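Local coordinates for outer membrane protein (Tpn50) (Borrelia burgdorferi, PDB 3OON) that probably binds peptidoglycan through this OmpA-like C-terminal domain, helping to tie the outer membrane to the cell wall, at residues 11-22 and 113-123. Sequence-based numbering, arbitrary orientation.
Sequences KGINLSFDIEFY and KNRRVEITILN. With SO4 (sulfate ion), chain B.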
ATOM      1  N   LYS A  11      -8.683 -13.308  -1.902  1.00 42.37           N
ATOM      2  CA  LYS A  11      -9.609 -12.572  -2.783  1.00 41.07           C
ATOM      3  C   LYS A  11      -8.905 -11.667  -3.799  1.00 39.62           C
ATOM      4  O   LYS A  11      -9.462 -11.346  -4.853  1.00 39.21           O
ATOM      5  CB  LYS A  11     -10.573 -11.720  -1.951  1.00 41.17           C
ATOM      6  CG  LYS A  11     -11.407 -12.498  -0.938  1.00 42.78           C
ATOM      7  CD  LYS A  11     -12.069 -11.565   0.079  1.00 44.20           C
ATOM      8  CE  LYS A  11     -13.324 -10.926  -0.482  1.00 44.08           C
ATOM      9  NZ  LYS A  11     -14.218 -10.409   0.584  1.00 44.30           N
ATOM     10  N   GLY A  12      -7.687 -11.249  -3.463  1.00 37.85           N
ATOM     11  CA  GLY A  12      -6.924 -10.318  -4.288  1.00 35.70           C
ATOM     12  C   GLY A  12      -5.997  -9.460  -3.445  1.00 33.85           C
ATOM     13  O   GLY A  12      -5.456  -9.912  -2.430  1.00 34.25           O
ATOM     14  N   ILE A  13      -5.809  -8.219  -3.874  1.00 31.71           N
ATOM     15  CA  ILE A  13      -4.947  -7.293  -3.159  1.00 29.69           C
ATOM     16  C   ILE A  13      -5.839  -6.351  -2.358  1.00 28.08           C
ATOM     17  O   ILE A  13      -6.585  -5.558  -2.931  1.00 26.86           O
ATOM     18  CB  ILE A  13      -4.042  -6.494  -4.135  1.00 29.88           C
ATOM     19  CG1 ILE A  13      -3.178  -7.440  -4.980  1.00 31.62           C
ATOM     20  CG2 ILE A  13      -3.175  -5.504  -3.367  1.00 29.47           C
ATOM     21  CD1 ILE A  13      -2.431  -6.750  -6.123  1.00 31.76           C
ATOM     22  N   ASN A  14      -5.753  -6.440  -1.030  1.00 26.74           N
ATOM     23  CA  ASN A  14      -6.551  -5.609  -0.126  1.00 26.08           C
ATOM     24  C   ASN A  14      -5.887  -4.251   0.145  1.00 24.97           C
ATOM     25  O   ASN A  14      -4.707  -4.186   0.513  1.00 24.94           O
ATOM     26  CB  ASN A  14      -6.758  -6.353   1.203  1.00 26.70           C
ATOM     27  CG  ASN A  14      -7.775  -5.689   2.102  1.00 28.42           C
ATOM     28  OD1 ASN A  14      -8.990  -5.931   1.994  1.00 33.35           O
ATOM     29  ND2 ASN A  14      -7.297  -4.880   3.019  1.00 28.87           N
ATOM     30  N   LEU A  15      -6.658  -3.183  -0.042  1.00 23.59           N
ATOM     31  CA  LEU A  15      -6.241  -1.827   0.286  1.00 23.65           C
ATOM     32  C   LEU A  15      -7.064  -1.381   1.483  1.00 23.96           C
ATOM     33  O   LEU A  15      -8.280  -1.194   1.379  1.00 23.91           O
ATOM     34  CB  LEU A  15      -6.464  -0.869  -0.897  1.00 23.38           C
ATOM     35  CG  LEU A  15      -6.003  -1.283  -2.302  1.00 24.62           C
ATOM     36  CD1 LEU A  15      -6.254  -0.139  -3.305  1.00 23.66           C
ATOM     37  CD2 LEU A  15      -4.541  -1.672  -2.286  1.00 27.02           C
ATOM     38  N   SER A  16      -6.424  -1.245   2.634  1.00 24.46           N
ATOM     39  CA  SER A  16      -7.161  -0.793   3.809  1.00 26.12           C
ATOM     40  C   SER A  16      -6.679   0.590   4.224  1.00 25.86           C
ATOM     41  O   SER A  16      -5.479   0.881   4.225  1.00 26.29           O
ATOM     42  CB  SER A  16      -7.088  -1.805   4.955  1.00 27.10           C
ATOM     43  OG  SER A  16      -5.824  -1.811   5.553  1.00 32.68           O
ATOM     44  N   PHE A  17      -7.626   1.461   4.532  1.00 26.42           N
ATOM     45  CA  PHE A  17      -7.313   2.844   4.823  1.00 27.42           C
ATOM     46  C   PHE A  17      -8.457   3.439   5.623  1.00 28.64           C
ATOM     47  O   PHE A  17      -9.464   2.774   5.868  1.00 29.34           O
ATOM     48  CB  PHE A  17      -7.081   3.631   3.522  1.00 26.52           C
ATOM     49  CG  PHE A  17      -8.187   3.487   2.522  1.00 25.37           C
ATOM     50  CD1 PHE A  17      -9.195   4.429   2.446  1.00 26.11           C
ATOM     51  CD2 PHE A  17      -8.226   2.390   1.660  1.00 24.20           C
ATOM     52  CE1 PHE A  17     -10.246   4.283   1.519  1.00 26.32           C
ATOM     53  CE2 PHE A  17      -9.260   2.235   0.739  1.00 24.34           C
ATOM     54  CZ  PHE A  17     -10.272   3.186   0.668  1.00 25.32           C
ATOM     55  N   ASP A  18      -8.320   4.687   6.046  0.50 29.71           N
ATOM     56  CA  ASP A  18      -9.423   5.330   6.752  0.50 30.56           C
ATOM     57  C   ASP A  18      -9.717   6.712   6.190  0.50 31.09           C
ATOM     58  O   ASP A  18      -8.813   7.520   5.949  0.50 31.85           O
ATOM     59  CB  ASP A  18      -9.191   5.373   8.264  0.50 31.27           C
ATOM     60  CG  ASP A  18      -8.055   6.280   8.647  0.50 32.38           C
ATOM     61  OD1 ASP A  18      -7.331   6.725   7.740  0.50 34.14           O
ATOM     62  OD2 ASP A  18      -7.884   6.555   9.854  0.50 34.34           O
ATOM     63  N   ILE A  19     -11.005   6.954   5.988  1.00 31.15           N
ATOM     64  CA  ILE A  19     -11.507   8.146   5.314  1.00 32.04           C
ATOM     65  C   ILE A  19     -12.352   8.868   6.327  1.00 33.09           C
ATOM     66  O   ILE A  19     -13.230   8.260   6.948  1.00 33.07           O
ATOM     67  CB  ILE A  19     -12.407   7.778   4.100  1.00 31.91           C
ATOM     68  CG1 ILE A  19     -11.597   7.104   2.982  1.00 31.74           C
ATOM     69  CG2 ILE A  19     -13.196   9.009   3.584  1.00 32.56           C
ATOM     70  CD1 ILE A  19     -10.626   8.022   2.219  1.00 33.40           C
ATOM     71  N   GLU A  20     -12.089  10.160   6.501  1.00 34.21           N
ATOM     72  CA  GLU A  20     -12.913  10.986   7.362  1.00 35.58           C
ATOM     73  C   GLU A  20     -14.230  11.276   6.668  1.00 35.36           C
ATOM     74  O   GLU A  20     -14.249  11.820   5.557  1.00 35.50           O
ATOM     75  CB  GLU A  20     -12.198  12.289   7.704  1.00 36.68           C
ATOM     76  CG  GLU A  20     -11.021  12.097   8.636  1.00 39.60           C
ATOM     77  CD  GLU A  20     -10.551  13.385   9.291  1.00 43.56           C
ATOM     78  OE1 GLU A  20     -11.390  14.232   9.663  1.00 44.26           O
ATOM     79  OE2 GLU A  20      -9.325  13.536   9.447  1.00 46.57           O
ATOM     80  N   PHE A  21     -15.318  10.862   7.312  1.00 35.01           N
ATOM     81  CA  PHE A  21     -16.670  11.226   6.914  1.00 35.12           C
ATOM     82  C   PHE A  21     -17.220  12.173   7.965  1.00 36.90           C
ATOM     83  O   PHE A  21     -16.875  12.070   9.141  1.00 37.07           O
ATOM     84  CB  PHE A  21     -17.573   9.987   6.857  1.00 34.05           C
ATOM     85  CG  PHE A  21     -17.247   9.044   5.738  1.00 31.83           C
ATOM     86  CD1 PHE A  21     -17.763   9.252   4.460  1.00 30.28           C
ATOM     87  CD2 PHE A  21     -16.448   7.933   5.965  1.00 31.48           C
ATOM     88  CE1 PHE A  21     -17.468   8.360   3.415  1.00 29.45           C
ATOM     89  CE2 PHE A  21     -16.149   7.041   4.934  1.00 30.06           C
ATOM     90  CZ  PHE A  21     -16.656   7.257   3.660  1.00 29.47           C
ATOM     91  N   TYR A  22     -18.071  13.099   7.551  1.00 38.61           N
ATOM     92  CA  TYR A  22     -18.763  13.930   8.527  1.00 40.42           C
ATOM     93  C   TYR A  22     -19.652  13.043   9.400  1.00 41.03           C
ATOM     94  O   TYR A  22     -20.133  12.011   8.927  1.00 40.42           O
ATOM     95  CB  TYR A  22     -19.554  15.024   7.824  1.00 41.21           C
ATOM     96  CG  TYR A  22     -18.668  16.122   7.271  1.00 41.89           C
ATOM     97  CD1 TYR A  22     -18.033  17.033   8.126  1.00 43.54           C
ATOM     98  CD2 TYR A  22     -18.463  16.252   5.901  1.00 41.78           C
ATOM     99  CE1 TYR A  22     -17.217  18.048   7.623  1.00 44.02           C
ATOM    100  CE2 TYR A  22     -17.650  17.264   5.385  1.00 43.27           C
ATOM    101  CZ  TYR A  22     -17.032  18.159   6.253  1.00 43.91           C
ATOM    102  OH  TYR A  22     -16.222  19.160   5.755  1.00 44.68           O
ATOM    103  N   LYS A 113     -13.493  11.524  12.890  1.00 46.49           N
ATOM    104  CA  LYS A 113     -14.443  11.289  11.799  1.00 44.89           C
ATOM    105  C   LYS A 113     -14.009  10.074  10.970  1.00 43.26           C
ATOM    106  O   LYS A 113     -14.786   9.551  10.157  1.00 42.24           O
ATOM    107  CB  LYS A 113     -14.525  12.517  10.890  1.00 45.30           C
ATOM    108  CG  LYS A 113     -15.137  13.766  11.523  1.00 47.34           C
ATOM    109  CD  LYS A 113     -14.916  14.975  10.613  1.00 49.94           C
ATOM    110  CE  LYS A 113     -14.734  16.280  11.396  1.00 52.07           C
ATOM    111  NZ  LYS A 113     -15.977  16.700  12.110  1.00 53.73           N
ATOM    112  N   ASN A 114     -12.765   9.640  11.183  1.00 42.29           N
ATOM    113  CA  ASN A 114     -12.167   8.517  10.450  1.00 41.14           C
ATOM    114  C   ASN A 114     -12.930   7.195  10.558  1.00 39.36           C
ATOM    115  O   ASN A 114     -13.156   6.677  11.651  1.00 39.12           O
ATOM    116  CB  ASN A 114     -10.713   8.296  10.884  1.00 41.84           C
ATOM    117  CG  ASN A 114      -9.715   9.034  10.007  1.00 44.17           C
ATOM    118  OD1 ASN A 114      -9.874   9.123   8.783  1.00 46.91           O
ATOM    119  ND2 ASN A 114      -8.655   9.535  10.624  1.00 46.12           N
ATOM    120  N   ARG A 115     -13.296   6.650   9.401  1.00 37.65           N
ATOM    121  CA  ARG A 115     -13.973   5.362   9.321  1.00 35.73           C
ATOM    122  C   ARG A 115     -13.258   4.438   8.332  1.00 34.80           C
ATOM    123  O   ARG A 115     -12.721   4.887   7.311  1.00 33.81           O
ATOM    124  CB  ARG A 115     -15.434   5.539   8.897  1.00 35.63           C
ATOM    125  CG  ARG A 115     -16.307   6.291   9.893  1.00 36.46           C
ATOM    126  CD  ARG A 115     -16.436   5.520  11.187  1.00 36.53           C
ATOM    127  NE  ARG A 115     -17.247   6.237  12.173  1.00 38.82           N
ATOM    128  CZ  ARG A 115     -16.774   7.129  13.045  1.00 40.95           C
ATOM    129  NH1 ARG A 115     -15.479   7.449  13.070  1.00 41.99           N
ATOM    130  NH2 ARG A 115     -17.604   7.720  13.895  1.00 41.88           N
ATOM    131  N   ARG A 116     -13.276   3.147   8.647  1.00 33.87           N
ATOM    132  CA  ARG A 116     -12.578   2.138   7.876  1.00 33.04           C
ATOM    133  C   ARG A 116     -13.270   1.895   6.542  1.00 31.66           C
ATOM    134  O   ARG A 116     -14.498   1.768   6.476  1.00 30.78           O
ATOM    135  CB  ARG A 116     -12.503   0.827   8.666  1.00 34.00           C
ATOM    136  CG  ARG A 116     -11.646   0.892   9.947  1.00 37.94           C
ATOM    137  CD  ARG A 116     -11.714  -0.421  10.726  1.00 43.44           C
ATOM    138  NE  ARG A 116     -11.816  -1.572   9.821  1.00 48.09           N
ATOM    139  CZ  ARG A 116     -12.856  -2.404   9.751  1.00 48.97           C
ATOM    140  NH1 ARG A 116     -13.906  -2.259  10.554  1.00 48.58           N
ATOM    141  NH2 ARG A 116     -12.827  -3.399   8.877  1.00 50.61           N
ATOM    142  N   VAL A 117     -12.461   1.856   5.482  1.00 30.38           N
ATOM    143  CA  VAL A 117     -12.907   1.447   4.154  1.00 29.28           C
ATOM    144  C   VAL A 117     -11.865   0.468   3.654  1.00 28.51           C
ATOM    145  O   VAL A 117     -10.667   0.613   3.924  1.00 29.03           O
ATOM    146  CB  VAL A 117     -13.030   2.628   3.138  1.00 29.60           C
ATOM    147  CG1 VAL A 117     -13.624   2.141   1.803  1.00 29.41           C
ATOM    148  CG2 VAL A 117     -13.894   3.739   3.668  1.00 31.03           C
ATOM    149  N   GLU A 118     -12.321  -0.548   2.941  1.00 26.90           N
ATOM    150  CA  GLU A 118     -11.409  -1.456   2.296  1.00 26.12           C
ATOM    151  C   GLU A 118     -11.795  -1.485   0.846  1.00 24.40           C
ATOM    152  O   GLU A 118     -12.985  -1.408   0.512  1.00 24.19           O
ATOM    153  CB  GLU A 118     -11.491  -2.863   2.884  1.00 26.91           C
ATOM    154  CG  GLU A 118     -10.969  -2.982   4.306  1.00 29.31           C
ATOM    155  CD  GLU A 118     -12.075  -2.844   5.333  1.00 32.81           C
ATOM    156  OE1 GLU A 118     -13.154  -3.468   5.138  1.00 34.01           O
ATOM    157  OE2 GLU A 118     -11.863  -2.111   6.328  1.00 35.21           O
ATOM    158  N   ILE A 119     -10.786  -1.576  -0.007  1.00 23.19           N
ATOM    159  CA  ILE A 119     -10.991  -1.832  -1.417  1.00 22.63           C
ATOM    160  C   ILE A 119     -10.106  -3.017  -1.790  1.00 23.50           C
ATOM    161  O   ILE A 119      -8.892  -3.015  -1.520  1.00 25.27           O
ATOM    162  CB  ILE A 119     -10.622  -0.623  -2.278  1.00 22.72           C
ATOM    163  CG1 ILE A 119     -11.550   0.559  -1.983  1.00 22.75           C
ATOM    164  CG2 ILE A 119     -10.697  -0.992  -3.766  1.00 22.34           C
ATOM    165  CD1 ILE A 119     -11.191   1.852  -2.721  1.00 24.27           C
ATOM    166  N   THR A 120     -10.702  -4.035  -2.391  1.00 23.70           N
ATOM    167  CA  THR A 120      -9.942  -5.199  -2.834  1.00 24.69           C
ATOM    168  C   THR A 120      -9.840  -5.231  -4.355  1.00 24.83           C
ATOM    169  O   THR A 120     -10.856  -5.185  -5.049  1.00 24.87           O
ATOM    170  CB  THR A 120     -10.550  -6.501  -2.296  1.00 24.99           C
ATOM    171  OG1 THR A 120     -10.594  -6.440  -0.864  1.00 26.20           O
ATOM    172  CG2 THR A 120      -9.711  -7.717  -2.706  1.00 26.48           C
ATOM    173  N   ILE A 121      -8.611  -5.299  -4.860  1.00 25.37           N
ATOM    174  CA  ILE A 121      -8.391  -5.507  -6.289  1.00 26.72           C
ATOM    175  C   ILE A 121      -8.570  -6.997  -6.503  1.00 28.44           C
ATOM    176  O   ILE A 121      -7.728  -7.802  -6.090  1.00 29.13           O
ATOM    177  CB  ILE A 121      -7.000  -5.039  -6.752  1.00 26.12           C
ATOM    178  CG1 ILE A 121      -6.775  -3.574  -6.354  1.00 26.14           C
ATOM    179  CG2 ILE A 121      -6.871  -5.199  -8.273  1.00 27.40           C
ATOM    180  CD1 ILE A 121      -5.328  -3.099  -6.512  1.00 27.54           C
ATOM    181  N   LEU A 122      -9.701  -7.362  -7.100  1.00 30.31           N
ATOM    182  CA  LEU A 122     -10.093  -8.765  -7.211  1.00 32.55           C
ATOM    183  C   LEU A 122      -9.282  -9.474  -8.275  1.00 34.79           C
ATOM    184  O   LEU A 122      -9.043  -8.930  -9.352  1.00 35.12           O
ATOM    185  CB  LEU A 122     -11.590  -8.891  -7.514  1.00 32.45           C
ATOM    186  CG  LEU A 122     -12.549  -8.256  -6.503  1.00 31.43           C
ATOM    187  CD1 LEU A 122     -13.966  -8.298  -7.042  1.00 31.52           C
ATOM    188  CD2 LEU A 122     -12.457  -8.932  -5.113  1.00 31.89           C
ATOM    189  N   ASN A 123      -8.870 -10.692  -7.954  1.00 37.70           N
ATOM    190  CA  ASN A 123      -8.067 -11.516  -8.853  1.00 40.60           C
ATOM    191  C   ASN A 123      -8.655 -11.690 -10.251  1.00 41.78           C
ATOM    192  O   ASN A 123      -7.991 -11.377 -11.250  1.00 43.46           O
ATOM    193  CB  ASN A 123      -7.810 -12.875  -8.214  1.00 41.95           C
ATOM    194  CG  ASN A 123      -6.466 -12.945  -7.536  1.00 44.35           C
ATOM    195  OD1 ASN A 123      -6.368 -12.839  -6.312  1.00 46.46           O
ATOM    196  ND2 ASN A 123      -5.411 -13.123  -8.332  1.00 47.63           N
TER
HETATM  197  S   SO4 B 401     -20.898   5.970  12.485  1.00 38.67           S
HETATM  198  O1  SO4 B 401     -20.362   6.732  13.611  1.00 38.65           O
HETATM  199  O2  SO4 B 401     -19.824   5.257  11.804  1.00 37.20           O
HETATM  200  O3  SO4 B 401     -21.870   5.016  13.016  1.00 39.61           O
HETATM  201  O4  SO4 B 401     -21.572   6.890  11.574  1.00 38.63           O
HETATM  202  O   HOH W   1     -17.544  10.078  10.701  1.00 40.09           O
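Phe17 and Val117 face each other as a hydrogen-bonded antiparallel pair whose CA atoms stand 5.8 Å apart. The Phe17 side chain sets CG between its own backbone N and carbonyl carbon (chi1 52°), which lays the ring back over the strand pair: Val117 O sits over one face, offset toward the rim, while Phe17 CE1 comes to 3.6 Å from Val117 CB. At the ring edge, Phe17 CZ meets Ile119 CD1 at 3.8 Å. Ile13, Leu15, Ile19, Ile121 and the Phe21 ring, whose edge receives Val117 CG2 and Arg115 CB, extend this apolar side. Ten backbone hydrogen bonds join the strands, from Asn123 N–Lys11 O at one end to Phe21 N–Lys113 O at the other; that from Val117 N to Phe17 O is nearly straight at the hydrogen (178°). In this OmpA C-terminal fold, strand 114-122 is the middle strand of the five-stranded mixed sheet, 12-20 its antiparallel neighbour, and helix 33-45 packs on the apolar face through Ile36, Ile39 and Leu43. The other face is polar. In the conformer modelled here, one of two, the Asp18 carboxylate stacks provisionally on the Asn114 amide, planes 15° apart, with Asn1 and Lys35 as further partners. Farther along, Arg116 NH2 bridges Glu118 OE2 at 3.0 Å, and His56 NE2 is hydrogen-bonded to Glu118 OE1. One water donates to both Phe21 O and Lys113 O. Arg115 starts on the Phe17 face, but its end leads away, presenting its guanidinium edge to a sulfate ion, probably from the crystallisation liquor: NE reaches sulfate O2 at 2.8 Å, NH2 sulfate O1 at 2.9 Å. Arg73 and the backbone N of Glu58 and Gln59 also bind it. Bonds from Arg115 NH1 to Asn114 O (2.8 Å, in the guanidinium plane) and Ala112 O fix the group's rotation.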